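Local coordinates for protein beta-galactosidase (Bacillus circulans subsp. alkalophilus, PDB 3TTY) that hydrolyses beta-galactosidic bonds, releasing terminal galactose, as a three-chain glycoside hydrolase built on a TIM barrel that binds galactose in its pocket, at residues A[26-31]-A[346-351]; A[112-115]-A[120-123]; A[524-529]-A[564-569]. All coordinates share one frame; numbering follows the deposited sequence.

Contact 1: A[26-31]-A[346-351]; sequences EEDMRM and QLRRSV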
ATOM      1  N   GLU A  26      22.069  40.150  13.638  1.00 22.12           N
ATOM      2  CA  GLU A  26      21.696  41.385  14.330  1.00 21.95           C
ATOM      3  C   GLU A  26      20.175  41.542  14.410  1.00 22.53           C
ATOM      4  O   GLU A  26      19.635  41.931  15.443  1.00 23.50           O
ATOM      5  CB  GLU A  26      22.329  42.618  13.673  1.00 23.96           C
ATOM      6  CG  GLU A  26      23.837  42.711  13.846  1.00 23.90           C
ATOM      7  CD  GLU A  26      24.265  42.665  15.308  1.00 27.98           C
ATOM      8  OE1 GLU A  26      25.106  41.804  15.659  1.00 25.13           O
ATOM      9  OE2 GLU A  26      23.760  43.490  16.101  1.00 24.92           O
ATOM     10  N   GLU A  27      19.480  41.226  13.323  1.00 23.73           N
ATOM     11  CA  GLU A  27      18.023  41.232  13.348  1.00 20.71           C
ATOM     12  C   GLU A  27      17.470  40.164  14.298  1.00 21.62           C
ATOM     13  O   GLU A  27      16.479  40.402  14.981  1.00 23.53           O
ATOM     14  CB  GLU A  27      17.447  41.060  11.942  1.00 21.50           C
ATOM     15  CG  GLU A  27      17.433  42.339  11.131  1.00 24.79           C
ATOM     16  CD  GLU A  27      16.751  43.476  11.876  1.00 26.40           C
ATOM     17  OE1 GLU A  27      17.470  44.386  12.345  1.00 30.69           O
ATOM     18  OE2 GLU A  27      15.506  43.457  12.000  1.00 21.55           O
ATOM     19  N   ASP A  28      18.100  38.993  14.345  1.00 16.68           N
ATOM     20  CA  ASP A  28      17.660  37.950  15.275  1.00 23.52           C
ATOM     21  C   ASP A  28      17.688  38.460  16.712  1.00 19.67           C
ATOM     22  O   ASP A  28      16.691  38.366  17.416  1.00 19.85           O
ATOM     23  CB  ASP A  28      18.520  36.678  15.173  1.00 19.32           C
ATOM     24  CG  ASP A  28      18.476  36.039  13.801  1.00 20.32           C
ATOM     25  OD1 ASP A  28      17.469  36.195  13.081  1.00 18.61           O
ATOM     26  OD2 ASP A  28      19.463  35.366  13.451  1.00 19.25           O
ATOM     27  N   MET A  29      18.834  38.988  17.147  1.00 20.03           N
ATOM     28  CA  MET A  29      18.975  39.485  18.518  1.00 17.92           C
ATOM     29  C   MET A  29      17.900  40.518  18.816  1.00 20.75           C
ATOM     30  O   MET A  29      17.268  40.480  19.875  1.00 18.62           O
ATOM     31  CB  MET A  29      20.357  40.115  18.763  1.00 19.03           C
ATOM     32  CG  MET A  29      21.555  39.175  18.623  1.00 19.64           C
ATOM     33  SD  MET A  29      21.374  37.616  19.532  1.00 21.84           S
ATOM     34  CE  MET A  29      20.934  36.522  18.180  1.00 17.76           C
ATOM     35  N   ARG A  30      17.704  41.449  17.878  1.00 19.91           N
ATOM     36  CA  ARG A  30      16.733  42.517  18.062  1.00 23.62           C
ATOM     37  C   ARG A  30      15.335  41.926  18.261  1.00 21.42           C
ATOM     38  O   ARG A  30      14.634  42.288  19.199  1.00 20.82           O
ATOM     39  CB  ARG A  30      16.754  43.512  16.886  1.00 22.10           C
ATOM     40  CG  ARG A  30      15.755  44.663  17.039  1.00 22.88           C
ATOM     41  CD  ARG A  30      15.700  45.599  15.814  1.00 23.00           C
ATOM     42  NE  ARG A  30      15.082  44.939  14.663  1.00 26.15           N
ATOM     43  CZ  ARG A  30      13.770  44.783  14.508  1.00 21.52           C
ATOM     44  NH1 ARG A  30      12.927  45.239  15.427  1.00 22.42           N
ATOM     45  NH2 ARG A  30      13.302  44.162  13.437  1.00 18.10           N
ATOM     46  N   MET A  31      14.944  41.010  17.380  1.00 19.62           N
ATOM     47  CA  MET A  31      13.625  40.377  17.480  1.00 23.21           C
ATOM     48  C   MET A  31      13.485  39.428  18.686  1.00 22.18           C
ATOM     49  O   MET A  31      12.414  39.354  19.294  1.00 20.59           O
ATOM     50  CB  MET A  31      13.226  39.708  16.153  1.00 22.12           C
ATOM     51  CG  MET A  31      12.794  40.730  15.075  1.00 22.81           C
ATOM     52  SD  MET A  31      12.349  40.128  13.422  1.00 19.94           S
ATOM     53  CE  MET A  31      13.946  40.079  12.627  1.00 22.21           C
ATOM     54  N   GLN A 346      11.489  26.425  14.915  1.00 17.89           N
ATOM     55  CA  GLN A 346      12.804  26.949  15.257  1.00 18.15           C
ATOM     56  C   GLN A 346      12.667  28.475  15.316  1.00 22.00           C
ATOM     57  O   GLN A 346      11.592  29.011  15.058  1.00 20.58           O
ATOM     58  CB  GLN A 346      13.860  26.536  14.227  1.00 18.91           C
ATOM     59  CG  GLN A 346      13.505  26.862  12.770  1.00 15.16           C
ATOM     60  CD  GLN A 346      14.642  26.524  11.800  1.00 18.25           C
ATOM     61  OE1 GLN A 346      15.807  26.756  12.104  1.00 18.88           O
ATOM     62  NE2 GLN A 346      14.298  25.969  10.629  1.00 17.05           N
ATOM     63  N   LEU A 347      13.748  29.177  15.648  1.00 23.19           N
ATOM     64  CA  LEU A 347      13.671  30.625  15.837  1.00 20.64           C
ATOM     65  C   LEU A 347      13.591  31.431  14.521  1.00 21.35           C
ATOM     66  O   LEU A 347      12.979  32.500  14.477  1.00 22.11           O
ATOM     67  CB  LEU A 347      14.805  31.112  16.745  1.00 18.24           C
ATOM     68  CG  LEU A 347      14.793  30.504  18.145  1.00 18.82           C
ATOM     69  CD1 LEU A 347      15.707  31.260  19.091  1.00 17.85           C
ATOM     70  CD2 LEU A 347      13.357  30.484  18.685  1.00 20.51           C
ATOM     71  N   ARG A 348      14.189  30.919  13.451  1.00 19.35           N
ATOM     72  CA  ARG A 348      14.062  31.561  12.137  1.00 20.57           C
ATOM     73  C   ARG A 348      14.044  30.519  11.020  1.00 18.47           C
ATOM     74  O   ARG A 348      14.900  29.643  10.976  1.00 17.59           O
ATOM     75  CB  ARG A 348      15.172  32.590  11.902  1.00 13.96           C
ATOM     76  CG  ARG A 348      15.606  32.700  10.453  1.00 18.07           C
ATOM     77  CD  ARG A 348      15.644  34.118   9.868  1.00 19.79           C
ATOM     78  NE  ARG A 348      16.105  35.202  10.748  1.00 20.39           N
ATOM     79  CZ  ARG A 348      15.966  36.496  10.430  1.00 22.40           C
ATOM     80  NH1 ARG A 348      15.405  36.837   9.275  1.00 14.45           N
ATOM     81  NH2 ARG A 348      16.389  37.455  11.242  1.00 21.63           N
ATOM     82  N   ARG A 349      13.066  30.628  10.126  1.00 16.91           N
ATOM     83  CA  ARG A 349      12.831  29.626   9.088  1.00 16.62           C
ATOM     84  C   ARG A 349      14.039  29.423   8.172  1.00 20.21           C
ATOM     85  O   ARG A 349      14.795  30.356   7.870  1.00 15.64           O
ATOM     86  CB  ARG A 349      11.562  29.957   8.278  1.00 16.20           C
ATOM     87  CG  ARG A 349      10.278  29.555   8.989  1.00 20.70           C
ATOM     88  CD  ARG A 349       8.981  30.183   8.459  1.00 22.94           C
ATOM     89  NE  ARG A 349       8.443  29.498   7.306  1.00 21.37           N
ATOM     90  CZ  ARG A 349       7.152  29.230   7.090  1.00 21.12           C
ATOM     91  NH1 ARG A 349       6.202  29.590   7.941  1.00 18.17           N
ATOM     92  NH2 ARG A 349       6.808  28.606   5.977  1.00 20.35           N
ATOM     93  N   SER A 350      14.233  28.170   7.778  1.00 20.80           N
ATOM     94  CA  SER A 350      15.235  27.786   6.792  1.00 17.25           C
ATOM     95  C   SER A 350      14.691  28.067   5.398  1.00 18.35           C
ATOM     96  O   SER A 350      13.530  28.446   5.252  1.00 19.26           O
ATOM     97  CB  SER A 350      15.514  26.298   6.920  1.00 17.21           C
ATOM     98  OG  SER A 350      14.289  25.594   6.824  1.00 18.50           O
ATOM     99  N   VAL A 351      15.485  27.768   4.375  1.00 21.09           N
ATOM    100  CA  VAL A 351      15.352  28.459   3.101  1.00 20.49           C
ATOM    101  C   VAL A 351      15.269  27.690   1.734  1.00 20.68           C
ATOM    102  O   VAL A 351      14.691  28.231   0.802  1.00 20.64           O
ATOM    103  CB  VAL A 351      16.419  29.601   3.090  1.00 22.42           C
ATOM    104  CG1 VAL A 351      17.305  29.554   1.882  1.00 17.05           C
ATOM    105  CG2 VAL A 351      15.768  30.959   3.333  1.00 21.56           C
TER

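Contact 2: A[112-115]-A[120-123]; sequences HNSC and TYRK. With ZN (zinc ion), chain G.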
ATOM      1  N   HIS A 112      19.818  11.390  11.722  1.00 17.96           N
ATOM      2  CA  HIS A 112      19.395  10.486  12.810  1.00 18.43           C
ATOM      3  C   HIS A 112      19.570   9.012  12.468  1.00 18.30           C
ATOM      4  O   HIS A 112      18.844   8.171  12.990  1.00 17.00           O
ATOM      5  CB  HIS A 112      17.911  10.679  13.153  1.00 19.46           C
ATOM      6  CG  HIS A 112      17.539  12.082  13.508  1.00 18.38           C
ATOM      7  ND1 HIS A 112      16.232  12.517  13.509  1.00 20.96           N
ATOM      8  CD2 HIS A 112      18.292  13.152  13.855  1.00 17.59           C
ATOM      9  CE1 HIS A 112      16.194  13.791  13.856  1.00 18.18           C
ATOM     10  NE2 HIS A 112      17.432  14.204  14.065  1.00 18.65           N
ATOM     11  N   ASN A 113      20.520   8.701  11.596  1.00 16.01           N
ATOM     12  CA  ASN A 113      20.592   7.366  11.031  1.00 15.53           C
ATOM     13  C   ASN A 113      22.021   6.788  11.019  1.00 16.82           C
ATOM     14  O   ASN A 113      22.371   6.015  10.128  1.00 17.62           O
ATOM     15  CB  ASN A 113      19.978   7.369   9.615  1.00 15.63           C
ATOM     16  CG  ASN A 113      20.624   8.415   8.700  1.00 20.79           C
ATOM     17  OD1 ASN A 113      21.661   8.997   9.048  1.00 15.01           O
ATOM     18  ND2 ASN A 113      20.022   8.648   7.525  1.00 14.65           N
ATOM     19  N   SER A 114      22.848   7.160  11.995  1.00 16.90           N
ATOM     20  CA  SER A 114      24.164   6.533  12.124  1.00 15.93           C
ATOM     21  C   SER A 114      24.035   5.164  12.798  1.00 17.38           C
ATOM     22  O   SER A 114      23.253   4.995  13.725  1.00 17.17           O
ATOM     23  CB  SER A 114      25.131   7.419  12.916  1.00 18.80           C
ATOM     24  OG  SER A 114      25.412   8.630  12.224  1.00 19.68           O
ATOM     25  N   CYS A 115      24.780   4.171  12.329  1.00 18.92           N
ATOM     26  CA  CYS A 115      24.701   2.870  12.982  1.00 15.85           C
ATOM     27  C   CYS A 115      25.212   3.019  14.410  1.00 17.13           C
ATOM     28  O   CYS A 115      26.339   3.463  14.622  1.00 15.57           O
ATOM     29  CB  CYS A 115      25.501   1.806  12.226  1.00 18.14           C
ATOM     30  SG  CYS A 115      25.871   0.360  13.248  1.00 16.05           S
ATOM     31  N   THR A 120      33.369   3.778  13.763  1.00 15.50           N
ATOM     32  CA  THR A 120      33.700   5.116  13.291  1.00 16.13           C
ATOM     33  C   THR A 120      32.845   6.176  13.969  1.00 15.38           C
ATOM     34  O   THR A 120      33.363   7.144  14.513  1.00 17.80           O
ATOM     35  CB  THR A 120      33.581   5.227  11.782  1.00 16.00           C
ATOM     36  OG1 THR A 120      34.578   4.390  11.192  1.00 16.22           O
ATOM     37  CG2 THR A 120      33.781   6.675  11.338  1.00 11.89           C
ATOM     38  N   TYR A 121      31.537   5.968  13.963  1.00 15.69           N
ATOM     39  CA  TYR A 121      30.617   6.905  14.590  1.00 15.33           C
ATOM     40  C   TYR A 121      30.917   7.115  16.079  1.00 17.56           C
ATOM     41  O   TYR A 121      30.912   8.242  16.572  1.00 16.26           O
ATOM     42  CB  TYR A 121      29.179   6.429  14.409  1.00 11.29           C
ATOM     43  CG  TYR A 121      28.175   7.302  15.117  1.00 14.19           C
ATOM     44  CD1 TYR A 121      27.870   8.561  14.641  1.00 13.70           C
ATOM     45  CD2 TYR A 121      27.526   6.861  16.260  1.00 16.96           C
ATOM     46  CE1 TYR A 121      26.951   9.360  15.277  1.00 20.13           C
ATOM     47  CE2 TYR A 121      26.609   7.663  16.913  1.00 21.20           C
ATOM     48  CZ  TYR A 121      26.330   8.911  16.419  1.00 19.29           C
ATOM     49  OH  TYR A 121      25.421   9.718  17.060  1.00 22.36           O
ATOM     50  N   ARG A 122      31.155   6.029  16.802  1.00 16.36           N
ATOM     51  CA  ARG A 122      31.431   6.147  18.225  1.00 19.05           C
ATOM     52  C   ARG A 122      32.754   6.864  18.472  1.00 19.94           C
ATOM     53  O   ARG A 122      32.845   7.690  19.373  1.00 22.41           O
ATOM     54  CB  ARG A 122      31.397   4.788  18.917  1.00 17.22           C
ATOM     55  CG  ARG A 122      29.990   4.229  19.040  1.00 20.94           C
ATOM     56  CD  ARG A 122      29.887   3.281  20.213  1.00 20.88           C
ATOM     57  NE  ARG A 122      28.636   2.529  20.214  1.00 26.10           N
ATOM     58  CZ  ARG A 122      28.234   1.759  21.222  1.00 30.35           C
ATOM     59  NH1 ARG A 122      28.996   1.657  22.310  1.00 25.78           N
ATOM     60  NH2 ARG A 122      27.074   1.100  21.149  1.00 23.98           N
ATOM     61  N   LYS A 123      33.763   6.566  17.656  1.00 16.41           N
ATOM     62  CA  LYS A 123      35.055   7.259  17.743  1.00 21.62           C
ATOM     63  C   LYS A 123      34.924   8.777  17.568  1.00 19.88           C
ATOM     64  O   LYS A 123      35.359   9.545  18.420  1.00 18.62           O
ATOM     65  CB  LYS A 123      36.062   6.689  16.728  1.00 16.54           C
ATOM     66  CG  LYS A 123      37.404   7.398  16.699  1.00 20.98           C
ATOM     67  CD  LYS A 123      38.358   6.725  15.721  1.00 21.60           C
ATOM     68  CE  LYS A 123      39.628   7.548  15.518  1.00 30.13           C
ATOM     69  NZ  LYS A 123      40.561   6.917  14.511  1.00 29.30           N
TER
HETATM   70 ZN    ZN G 676      24.190  -1.304  12.623  1.00 17.89          ZN

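Contact 3: A[524-529]-A[564-569]; sequences HQNEIV and DYYKGT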
ATOM      1  N   HIS A 524     -18.697  -4.912  14.803  1.00 34.84           N
ATOM      2  CA  HIS A 524     -19.451  -5.724  15.744  1.00 31.68           C
ATOM      3  C   HIS A 524     -19.144  -5.257  17.158  1.00 33.87           C
ATOM      4  O   HIS A 524     -18.010  -4.899  17.477  1.00 30.48           O
ATOM      5  CB  HIS A 524     -19.114  -7.203  15.606  1.00 33.75           C
ATOM      6  CG  HIS A 524     -19.705  -7.849  14.394  1.00 38.30           C
ATOM      7  ND1 HIS A 524     -19.184  -7.676  13.129  1.00 45.03           N
ATOM      8  CD2 HIS A 524     -20.770  -8.672  14.253  1.00 46.60           C
ATOM      9  CE1 HIS A 524     -19.905  -8.363  12.261  1.00 45.95           C
ATOM     10  NE2 HIS A 524     -20.874  -8.974  12.917  1.00 51.46           N
ATOM     11  N   GLN A 525     -20.168  -5.254  17.997  1.00 31.99           N
ATOM     12  CA  GLN A 525     -20.026  -4.849  19.377  1.00 30.34           C
ATOM     13  C   GLN A 525     -20.807  -5.811  20.249  1.00 29.63           C
ATOM     14  O   GLN A 525     -21.544  -6.650  19.745  1.00 25.41           O
ATOM     15  CB  GLN A 525     -20.548  -3.425  19.566  1.00 32.11           C
ATOM     16  CG  GLN A 525     -19.822  -2.395  18.714  1.00 42.28           C
ATOM     17  CD  GLN A 525     -20.343  -0.982  18.910  1.00 48.80           C
ATOM     18  OE1 GLN A 525     -19.750  -0.023  18.415  1.00 64.43           O
ATOM     19  NE2 GLN A 525     -21.458  -0.845  19.624  1.00 42.08           N
ATOM     20  N   ASN A 526     -20.618  -5.691  21.558  1.00 29.07           N
ATOM     21  CA  ASN A 526     -21.422  -6.408  22.535  1.00 30.32           C
ATOM     22  C   ASN A 526     -21.939  -5.382  23.538  1.00 27.36           C
ATOM     23  O   ASN A 526     -21.816  -4.175  23.331  1.00 33.49           O
ATOM     24  CB  ASN A 526     -20.604  -7.499  23.247  1.00 26.00           C
ATOM     25  CG  ASN A 526     -21.477  -8.632  23.799  1.00 29.31           C
ATOM     26  OD1 ASN A 526     -22.273  -8.437  24.721  1.00 26.77           O
ATOM     27  ND2 ASN A 526     -21.310  -9.829  23.243  1.00 26.67           N
ATOM     28  N   GLU A 527     -22.490  -5.866  24.635  1.00 24.20           N
ATOM     29  CA  GLU A 527     -23.223  -5.023  25.552  1.00 29.06           C
ATOM     30  C   GLU A 527     -22.778  -5.331  26.978  1.00 27.47           C
ATOM     31  O   GLU A 527     -22.701  -6.498  27.376  1.00 26.39           O
ATOM     32  CB  GLU A 527     -24.723  -5.279  25.365  1.00 27.54           C
ATOM     33  CG  GLU A 527     -25.681  -4.470  26.236  1.00 36.30           C
ATOM     34  CD  GLU A 527     -27.144  -4.916  26.060  1.00 46.10           C
ATOM     35  OE1 GLU A 527     -28.039  -4.389  26.769  1.00 41.76           O
ATOM     36  OE2 GLU A 527     -27.396  -5.803  25.209  1.00 42.25           O
ATOM     37  N   ILE A 528     -22.446  -4.279  27.720  1.00 25.54           N
ATOM     38  CA  ILE A 528     -22.148  -4.382  29.138  1.00 25.12           C
ATOM     39  C   ILE A 528     -23.441  -4.086  29.891  1.00 31.36           C
ATOM     40  O   ILE A 528     -23.995  -2.984  29.794  1.00 33.24           O
ATOM     41  CB  ILE A 528     -21.044  -3.398  29.547  1.00 23.65           C
ATOM     42  CG1 ILE A 528     -19.723  -3.797  28.898  1.00 26.96           C
ATOM     43  CG2 ILE A 528     -20.871  -3.365  31.051  1.00 23.11           C
ATOM     44  CD1 ILE A 528     -18.657  -2.752  29.031  1.00 21.74           C
ATOM     45  N   VAL A 529     -23.940  -5.092  30.604  1.00 30.29           N
ATOM     46  CA  VAL A 529     -25.222  -5.002  31.291  1.00 27.61           C
ATOM     47  C   VAL A 529     -25.033  -5.063  32.789  1.00 25.13           C
ATOM     48  O   VAL A 529     -24.743  -6.121  33.332  1.00 27.56           O
ATOM     49  CB  VAL A 529     -26.134  -6.172  30.916  1.00 30.72           C
ATOM     50  CG1 VAL A 529     -27.484  -6.047  31.636  1.00 28.95           C
ATOM     51  CG2 VAL A 529     -26.311  -6.247  29.407  1.00 29.86           C
ATOM     52  N   ASP A 564     -24.412 -12.697  22.171  1.00 27.96           N
ATOM     53  CA  ASP A 564     -23.466 -13.706  21.706  1.00 28.25           C
ATOM     54  C   ASP A 564     -23.455 -14.909  22.651  1.00 27.82           C
ATOM     55  O   ASP A 564     -24.131 -14.890  23.680  1.00 29.00           O
ATOM     56  CB  ASP A 564     -22.064 -13.093  21.570  1.00 30.21           C
ATOM     57  CG  ASP A 564     -21.408 -13.426  20.245  1.00 30.52           C
ATOM     58  OD1 ASP A 564     -21.653 -14.536  19.729  1.00 27.63           O
ATOM     59  OD2 ASP A 564     -20.656 -12.575  19.716  1.00 34.21           O
ATOM     60  N   TYR A 565     -22.691 -15.948  22.312  1.00 26.32           N
ATOM     61  CA  TYR A 565     -22.712 -17.194  23.094  1.00 23.84           C
ATOM     62  C   TYR A 565     -22.252 -17.045  24.543  1.00 26.90           C
ATOM     63  O   TYR A 565     -22.572 -17.890  25.384  1.00 27.80           O
ATOM     64  CB  TYR A 565     -21.930 -18.312  22.398  1.00 23.82           C
ATOM     65  CG  TYR A 565     -20.423 -18.176  22.462  1.00 22.19           C
ATOM     66  CD1 TYR A 565     -19.735 -17.380  21.557  1.00 23.64           C
ATOM     67  CD2 TYR A 565     -19.689 -18.857  23.425  1.00 26.77           C
ATOM     68  CE1 TYR A 565     -18.361 -17.262  21.615  1.00 26.07           C
ATOM     69  CE2 TYR A 565     -18.316 -18.743  23.495  1.00 27.74           C
ATOM     70  CZ  TYR A 565     -17.655 -17.946  22.590  1.00 26.19           C
ATOM     71  OH  TYR A 565     -16.289 -17.837  22.663  1.00 24.66           O
ATOM     72  N   TYR A 566     -21.505 -15.984  24.843  1.00 27.67           N
ATOM     73  CA  TYR A 566     -21.100 -15.736  26.229  1.00 23.72           C
ATOM     74  C   TYR A 566     -22.041 -14.789  26.983  1.00 27.41           C
ATOM     75  O   TYR A 566     -21.727 -14.321  28.081  1.00 26.09           O
ATOM     76  CB  TYR A 566     -19.659 -15.248  26.323  1.00 20.79           C
ATOM     77  CG  TYR A 566     -19.187 -14.364  25.188  1.00 22.24           C
ATOM     78  CD1 TYR A 566     -19.207 -12.976  25.298  1.00 21.25           C
ATOM     79  CD2 TYR A 566     -18.680 -14.920  24.028  1.00 20.43           C
ATOM     80  CE1 TYR A 566     -18.748 -12.169  24.268  1.00 22.73           C
ATOM     81  CE2 TYR A 566     -18.217 -14.126  22.997  1.00 26.15           C
ATOM     82  CZ  TYR A 566     -18.252 -12.754  23.115  1.00 26.29           C
ATOM     83  OH  TYR A 566     -17.788 -11.984  22.067  1.00 26.37           O
ATOM     84  N   LYS A 567     -23.197 -14.519  26.391  1.00 25.22           N
ATOM     85  CA  LYS A 567     -24.209 -13.715  27.042  1.00 27.20           C
ATOM     86  C   LYS A 567     -24.422 -14.169  28.479  1.00 23.94           C
ATOM     87  O   LYS A 567     -24.556 -15.361  28.743  1.00 28.78           O
ATOM     88  CB  LYS A 567     -25.527 -13.816  26.273  1.00 30.29           C
ATOM     89  CG  LYS A 567     -26.682 -13.063  26.925  1.00 33.98           C
ATOM     90  CD  LYS A 567     -27.975 -13.319  26.175  1.00 37.94           C
ATOM     91  CE  LYS A 567     -29.111 -12.474  26.727  1.00 39.35           C
ATOM     92  NZ  LYS A 567     -30.317 -12.589  25.854  1.00 42.64           N
ATOM     93  N   GLY A 568     -24.442 -13.215  29.404  1.00 25.32           N
ATOM     94  CA  GLY A 568     -24.734 -13.503  30.794  1.00 23.03           C
ATOM     95  C   GLY A 568     -23.517 -13.897  31.614  1.00 34.31           C
ATOM     96  O   GLY A 568     -23.643 -14.283  32.783  1.00 32.12           O
ATOM     97  N   THR A 569     -22.334 -13.811  31.015  1.00 25.43           N
ATOM     98  CA  THR A 569     -21.113 -14.115  31.752  1.00 21.29           C
ATOM     99  C   THR A 569     -20.465 -12.786  32.139  1.00 24.78           C
ATOM    100  O   THR A 569     -20.780 -11.751  31.550  1.00 27.44           O
ATOM    101  CB  THR A 569     -20.156 -15.027  30.939  1.00 21.76           C
ATOM    102  OG1 THR A 569     -19.866 -14.419  29.676  1.00 24.06           O
ATOM    103  CG2 THR A 569     -20.792 -16.400  30.700  1.00 21.10           C
TER
HETATM  104  O   HOH W   1     -19.643 -10.368  20.922  1.00 28.85           O

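Contact 1: A[26-31]-A[346-351]
Asp28 OD1 takes two donors from one side chain: Arg348 NE lies 2.9 Å from it and Arg348 NH2 approaches still closer, at a modelled length too short to trust exactly. This salt bridge joins the first and last units of a TIM barrel along the chain, since helix 22-35 follows its first strand and loop 346-351 follows its eighth, strand 339-344. The approach is side-on for the guanidinium, with OD1 only 3° out of its plane, and NE uses the syn lone pair of OD1. Both bonds converge on this one oxygen, and the carboxylate and guanidinium planes stand 58° apart; Asp28 OD2 is bonded instead to Tyr15 OH. Bends at chi2 and chi3 (38°) of Arg348 turn its NE and NH2 toward the helix. Trp20 adds a cation-pi contact to Arg348, and Met31 CE meets Arg348 NH2 obliquely at 3.8 Å. A leucine in place of Arg348 would probably leave the buried Asp28 OD1 without its charged mate and the loop without its polar tie to the helix. Glu27 offers only its CB, at the guanidinium edge; its carboxylate faces Arg30, whose NH2 reaches Glu27 OE2 at 2.7 Å through the syn lone pair.

Contact 2: A[112-115]-A[120-123]
Ser114 sets its CB over one face of the Tyr121 ring, 3.6 Å from the ring centroid and 19° off the ring normal, which defines a CH-pi contact. The carbon is displaced toward the rim, and its nearest ring atom, Tyr121 CD1, is 3.4 Å away. Ser114 OG lies alongside, 3.5 Å from Tyr121 CE1, but its polar partner is ND1 of His85. A second, looser touch comes from the backbone: Cys115 O stands obliquely 4.0 Å from Tyr121 CD2.

The ring reaches the loop because Tyr121 CG is anti to the backbone N (chi1 176°), which carries it off helix 119-135 toward residues 114 and 115. Its far end is fixed by a hydrogen bond from OH to Thr82 O, while Cys232 of helix 215-243 also packs on the side chain. The loop is anchored separately, Ser114 O being bonded to Arg98 NH2 and the Cys115 backbone to Val96.

One residue on, the Cys115 side chain leaves in another direction, its CB directed away from the helix, and SG binds the zinc ion at 2.4 Å. Cys155, Cys157 and Cys160 complete a four-cysteine site. The metal thus joins the loop that leads into helix 119-135 to the region following strand 142-146, two connections of the TIM barrel.

Across the interface itself, the evidence is dispersion and CH-pi contact, whereas hydrogen bonds to outside partners probably help to set the orientation of both side chains. Zinc would probably stabilise the Cys115 sulfur as a thiolate, so the metal bond and the aromatic contact hold neighbouring residues of one loop by unlike forces.

Contact 3: A[524-529]-A[564-569]
Asn526, on strand 525-530, comes within 7.6 Å (CA to CA) of Asp564, where a type I turn from Asp564 to Lys567 runs into a type II turn from Tyr566 to Thr569. These turns link strands 556-561 and 570-577 of the mixed sheet in the trimerisation domain, and strand 525-530 pairs antiparallel with 556-561. With Asn526 CG anti to the backbone N (chi1 -155°), the amide points its nitrogen at the turn: ND2 is 3.6 Å from Tyr566 CE1 and 3.7 Å from Asp564 CB. Its plane is inclined 23° to the Tyr566 ring, which the nitrogen approaches obliquely. The amide is held at both ends, ND2 by Ala563 O and OD1 by Gly562 N and by Glu527 N; this last bond, at 2.6 Å, has an N-H...O angle of 164°. One water bridges the two segments, accepting from Asn526 ND2 at 2.9 Å and donating to Asp564 OD2 and Tyr566 OH, each at 2.7 Å. Asp564 OD1 makes a salt bridge to Arg323 of the third subunit, and Tyr566 OH bonds to Asp518. Since the water donates to Tyr566 OH, the hydroxyl proton is probably available to Asp518, which would give a directed chain from amide through water and phenol to the carboxylate.

How the contacts relate
Contacts 1 and 2 both belong to the TIM barrel, with centres 31 Å apart and nearest atoms about 13 Å apart. Contact 2 is nested along the chain inside the long loop closed by contact 1: segments 26-31 and 346-351 span almost the whole barrel, whereas 112-115 and 120-123 belong to one connection after its third strand. Contact 3 follows in series, in the trimerisation domain and on the opposite side of the chain's centre, its centre 60 Å from that of contact 1 and 54 Å from that of contact 2. Segments of contacts 1 and 3 also meet different neighbouring subunits, so barrel and trimerisation domain both take part in the three-chain assembly.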